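Local atomic coordinates of ankyrin repeat and SOCS box protein 11 (PDB entry 4UUC), a protein that recognises substrates such as BIK for a cullin-5 E3 ubiquitin ligase, leading to their ubiquitination and proteasomal degradation. Residues R5-R16 / L20-T34. Residues are numbered along the deposited sequence; the frame is centred on the assembly and turned at random. Where two conformers were deposited one is given.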
# COMPACT_ATOMS: atom_id res chain seq x y z
N ARG A 5 -24.23 13.74 -3.29
CA ARG A 5 -23.43 13.20 -4.39
C ARG A 5 -23.98 13.68 -5.73
O ARG A 5 -25.19 13.69 -5.95
CB ARG A 5 -23.41 11.68 -4.34
CG ARG A 5 -22.34 11.05 -5.20
CD ARG A 5 -22.15 9.57 -4.87
NE ARG A 5 -21.17 8.93 -5.74
CZ ARG A 5 -21.45 8.39 -6.92
NH1 ARG A 5 -22.69 8.40 -7.39
NH2 ARG A 5 -20.48 7.83 -7.64
N SER A 6 -23.08 14.09 -6.62
CA SER A 6 -23.46 14.78 -7.85
C SER A 6 -23.24 13.97 -9.12
O SER A 6 -22.60 12.91 -9.10
CB SER A 6 -22.67 16.08 -7.96
OG SER A 6 -21.30 15.81 -8.19
N PRO A 7 -23.76 14.46 -10.25
CA PRO A 7 -23.45 13.85 -11.55
C PRO A 7 -21.95 13.78 -11.82
O PRO A 7 -21.48 12.80 -12.41
CB PRO A 7 -24.16 14.77 -12.54
CG PRO A 7 -25.34 15.28 -11.78
CD PRO A 7 -24.85 15.45 -10.36
N LEU A 8 -21.19 14.80 -11.42
CA LEU A 8 -19.75 14.79 -11.61
C LEU A 8 -19.10 13.62 -10.85
O LEU A 8 -18.20 12.96 -11.38
CB LEU A 8 -19.13 16.11 -11.16
CG LEU A 8 -17.64 16.29 -11.49
CD1 LEU A 8 -17.41 16.35 -12.99
CD2 LEU A 8 -17.09 17.54 -10.82
N HIS A 9 -19.54 13.38 -9.62
CA HIS A 9 -19.05 12.25 -8.83
C HIS A 9 -19.24 10.94 -9.58
O HIS A 9 -18.35 10.09 -9.62
CB HIS A 9 -19.77 12.16 -7.47
CG HIS A 9 -19.27 13.11 -6.43
ND1 HIS A 9 -19.68 14.43 -6.37
CD2 HIS A 9 -18.43 12.93 -5.39
CE1 HIS A 9 -19.10 15.02 -5.35
NE2 HIS A 9 -18.34 14.13 -4.73
N GLU A 10 -20.42 10.79 -10.17
CA GLU A 10 -20.79 9.57 -10.87
C GLU A 10 -19.99 9.41 -12.16
O GLU A 10 -19.53 8.31 -12.47
CB GLU A 10 -22.29 9.56 -11.17
CG GLU A 10 -22.77 8.36 -11.98
CD GLU A 10 -22.59 7.03 -11.26
OE1 GLU A 10 -22.36 7.03 -10.03
OE2 GLU A 10 -22.68 5.98 -11.93
N ALA A 11 -19.83 10.49 -12.92
CA ALA A 11 -19.03 10.43 -14.14
C ALA A 11 -17.59 10.04 -13.78
O ALA A 11 -16.97 9.21 -14.45
CB ALA A 11 -19.05 11.76 -14.87
N ALA A 12 -17.08 10.63 -12.71
CA ALA A 12 -15.72 10.34 -12.26
C ALA A 12 -15.58 8.89 -11.81
O ALA A 12 -14.57 8.23 -12.11
CB ALA A 12 -15.33 11.28 -11.13
N ALA A 13 -16.57 8.38 -11.08
CA ALA A 13 -16.51 7.01 -10.57
C ALA A 13 -16.51 5.99 -11.71
O ALA A 13 -15.82 4.97 -11.63
CB ALA A 13 -17.68 6.75 -9.64
N GLN A 14 -17.28 6.28 -12.75
CA GLN A 14 -17.43 5.37 -13.89
C GLN A 14 -16.30 5.47 -14.90
O GLN A 14 -16.16 4.60 -15.75
CB GLN A 14 -18.76 5.64 -14.61
CG GLN A 14 -20.00 5.35 -13.78
CD GLN A 14 -20.20 3.88 -13.51
OE1 GLN A 14 -19.89 3.03 -14.35
NE2 GLN A 14 -20.72 3.56 -12.33
N GLY A 15 -15.53 6.55 -14.84
CA GLY A 15 -14.47 6.78 -15.81
C GLY A 15 -15.04 7.24 -17.14
O GLY A 15 -14.54 6.89 -18.21
N ARG A 16 -16.12 8.02 -17.07
CA ARG A 16 -16.76 8.55 -18.27
C ARG A 16 -16.21 9.95 -18.56
O ARG A 16 -16.83 10.95 -18.24
CB ARG A 16 -18.28 8.59 -18.10
CG ARG A 16 -18.91 7.22 -17.92
CD ARG A 16 -19.93 6.92 -19.00
NE ARG A 16 -20.84 5.85 -18.60
CZ ARG A 16 -21.97 5.53 -19.23
NH1 ARG A 16 -22.33 6.20 -20.32
NH2 ARG A 16 -22.73 4.55 -18.78
N LEU A 20 -17.75 13.73 -17.94
CA LEU A 20 -17.09 14.51 -16.90
C LEU A 20 -16.65 15.88 -17.43
O LEU A 20 -16.93 16.91 -16.80
CB LEU A 20 -15.88 13.75 -16.36
CG LEU A 20 -15.10 14.46 -15.26
CD1 LEU A 20 -15.17 13.68 -13.96
CD2 LEU A 20 -13.66 14.69 -15.69
N LYS A 21 -15.98 15.90 -18.57
CA LYS A 21 -15.50 17.15 -19.15
C LYS A 21 -16.67 18.04 -19.59
O LYS A 21 -16.57 19.26 -19.51
CB LYS A 21 -14.57 16.87 -20.33
CG LYS A 21 -13.25 16.24 -19.91
CD LYS A 21 -12.37 15.91 -21.11
CE LYS A 21 -11.69 17.14 -21.67
NZ LYS A 21 -10.61 17.63 -20.76
N THR A 22 -17.76 17.42 -20.01
CA THR A 22 -18.94 18.18 -20.41
C THR A 22 -19.52 18.90 -19.20
O THR A 22 -19.85 20.09 -19.26
CB THR A 22 -20.01 17.28 -21.06
OG1 THR A 22 -19.48 16.68 -22.25
CG2 THR A 22 -21.26 18.07 -21.42
N LEU A 23 -19.64 18.18 -18.09
CA LEU A 23 -20.15 18.76 -16.84
C LEU A 23 -19.24 19.88 -16.33
O LEU A 23 -19.72 20.92 -15.88
CB LEU A 23 -20.29 17.67 -15.78
CG LEU A 23 -21.43 16.67 -16.01
CD1 LEU A 23 -21.25 15.42 -15.15
CD2 LEU A 23 -22.77 17.33 -15.72
N ILE A 24 -17.93 19.67 -16.39
CA ILE A 24 -16.98 20.70 -15.97
C ILE A 24 -17.16 21.96 -16.81
O ILE A 24 -17.16 23.07 -16.29
CB ILE A 24 -15.52 20.18 -16.07
CG1 ILE A 24 -15.27 19.13 -14.98
CG2 ILE A 24 -14.52 21.33 -15.92
CD1 ILE A 24 -13.96 18.38 -15.13
N ALA A 25 -17.32 21.77 -18.12
CA ALA A 25 -17.47 22.88 -19.05
C ALA A 25 -18.74 23.68 -18.76
O ALA A 25 -18.78 24.89 -19.00
CB ALA A 25 -17.49 22.37 -20.49
N GLN A 26 -19.77 23.02 -18.25
CA GLN A 26 -21.02 23.70 -17.91
C GLN A 26 -20.89 24.55 -16.64
O GLN A 26 -21.74 25.39 -16.36
CB GLN A 26 -22.16 22.69 -17.73
CG GLN A 26 -22.65 22.06 -19.02
CD GLN A 26 -23.15 23.08 -20.03
OE1 GLN A 26 -22.37 23.62 -20.82
NE2 GLN A 26 -24.45 23.35 -20.01
N GLY A 27 -19.83 24.30 -15.87
CA GLY A 27 -19.50 25.12 -14.72
C GLY A 27 -19.85 24.51 -13.37
O GLY A 27 -19.93 25.23 -12.38
N VAL A 28 -20.03 23.19 -13.32
CA VAL A 28 -20.34 22.54 -12.05
C VAL A 28 -19.18 22.71 -11.08
O VAL A 28 -18.04 22.93 -11.49
CB VAL A 28 -20.65 21.03 -12.23
CG1 VAL A 28 -21.81 20.82 -13.19
CG2 VAL A 28 -19.42 20.27 -12.69
N ASN A 29 -19.48 22.61 -9.79
CA ASN A 29 -18.46 22.75 -8.75
C ASN A 29 -17.57 21.51 -8.65
O ASN A 29 -17.98 20.47 -8.13
CB ASN A 29 -19.13 23.02 -7.41
CG ASN A 29 -18.14 23.17 -6.28
OD1 ASN A 29 -16.95 23.42 -6.50
ND2 ASN A 29 -18.62 23.02 -5.05
N VAL A 30 -16.34 21.64 -9.14
CA VAL A 30 -15.38 20.54 -9.14
C VAL A 30 -15.08 20.03 -7.74
O VAL A 30 -14.79 18.84 -7.55
CB VAL A 30 -14.07 20.98 -9.84
CG1 VAL A 30 -12.89 20.10 -9.45
CG2 VAL A 30 -14.25 20.98 -11.35
N ASN A 31 -15.15 20.92 -6.75
CA ASN A 31 -14.72 20.59 -5.40
C ASN A 31 -15.85 20.25 -4.43
O ASN A 31 -15.62 20.12 -3.23
CB ASN A 31 -13.90 21.76 -4.84
CG ASN A 31 -12.50 21.80 -5.42
OD1 ASN A 31 -11.83 20.77 -5.50
ND2 ASN A 31 -12.06 22.98 -5.83
N LEU A 32 -17.06 20.09 -4.95
CA LEU A 32 -18.19 19.65 -4.14
C LEU A 32 -17.89 18.30 -3.51
O LEU A 32 -17.42 17.38 -4.19
CB LEU A 32 -19.46 19.57 -4.98
CG LEU A 32 -20.70 18.97 -4.31
CD1 LEU A 32 -21.17 19.84 -3.16
CD2 LEU A 32 -21.82 18.77 -5.31
N VAL A 33 -18.14 18.19 -2.21
CA VAL A 33 -17.93 16.93 -1.50
C VAL A 33 -19.23 16.41 -0.91
O VAL A 33 -20.19 17.16 -0.71
CB VAL A 33 -16.86 17.07 -0.39
CG1 VAL A 33 -15.53 17.50 -0.97
CG2 VAL A 33 -17.32 18.06 0.69
N THR A 34 -19.24 15.11 -0.63
CA THR A 34 -20.38 14.47 0.02
C THR A 34 -20.30 14.70 1.52
O THR A 34 -19.40 15.39 2.00
CB THR A 34 -20.41 12.96 -0.26
OG1 THR A 34 -19.28 12.33 0.36
CG2 THR A 34 -20.38 12.69 -1.77
O HOH W 1 -20.58 18.62 -8.70
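Ser6 OG, at the N-cap of helix 7-14, is hydrogen-bonded to His9 ND1 at 2.8 Å and to a water that donates in turn to Asn29 O, tying the helix start to segment 20-34. The sequence Ser6-Pro7-Leu8-His9 is this protein's version of the ankyrin TPLH motif, in the first repeat (ANK 1) of the ankyrin repeat domain, the part of the longer protein present here. Helix 7-14 and the 20-26 part of the second helix run roughly antiparallel (153°), their axes 9.4 Å apart at closest approach. With CG beside the backbone N (chi1 -80°), His9 turns its ring back to Ser6, whose OG meets the ring edge in plane. His9 CE1 lies 3.1 Å from Leu32 O, near the ring plane, while His9 NE2 is hydrogen-bonded to Val38 O. Without the imidazole, as with an alanine here, Ser6 OG and Val38 O would probably lose their ring partners and a gap would open beside Leu32 and Thr34. Leu8 forks: CD1 enters the helix pair, 3.6 Å from Leu20 CD1, whereas CD2 meets Val28 CG2 and Val30 CA in the loop after it. Leu56 of helix 50-58 closes on Leu8 and Ile24. Leu23 CD1 lies 3.8 Å from Leu8 N. One turn on from Leu8, Ala12 CB abuts Leu20 CD1 at 3.7 Å, and Leu20 N donates to Arg16 O at 2.9 Å.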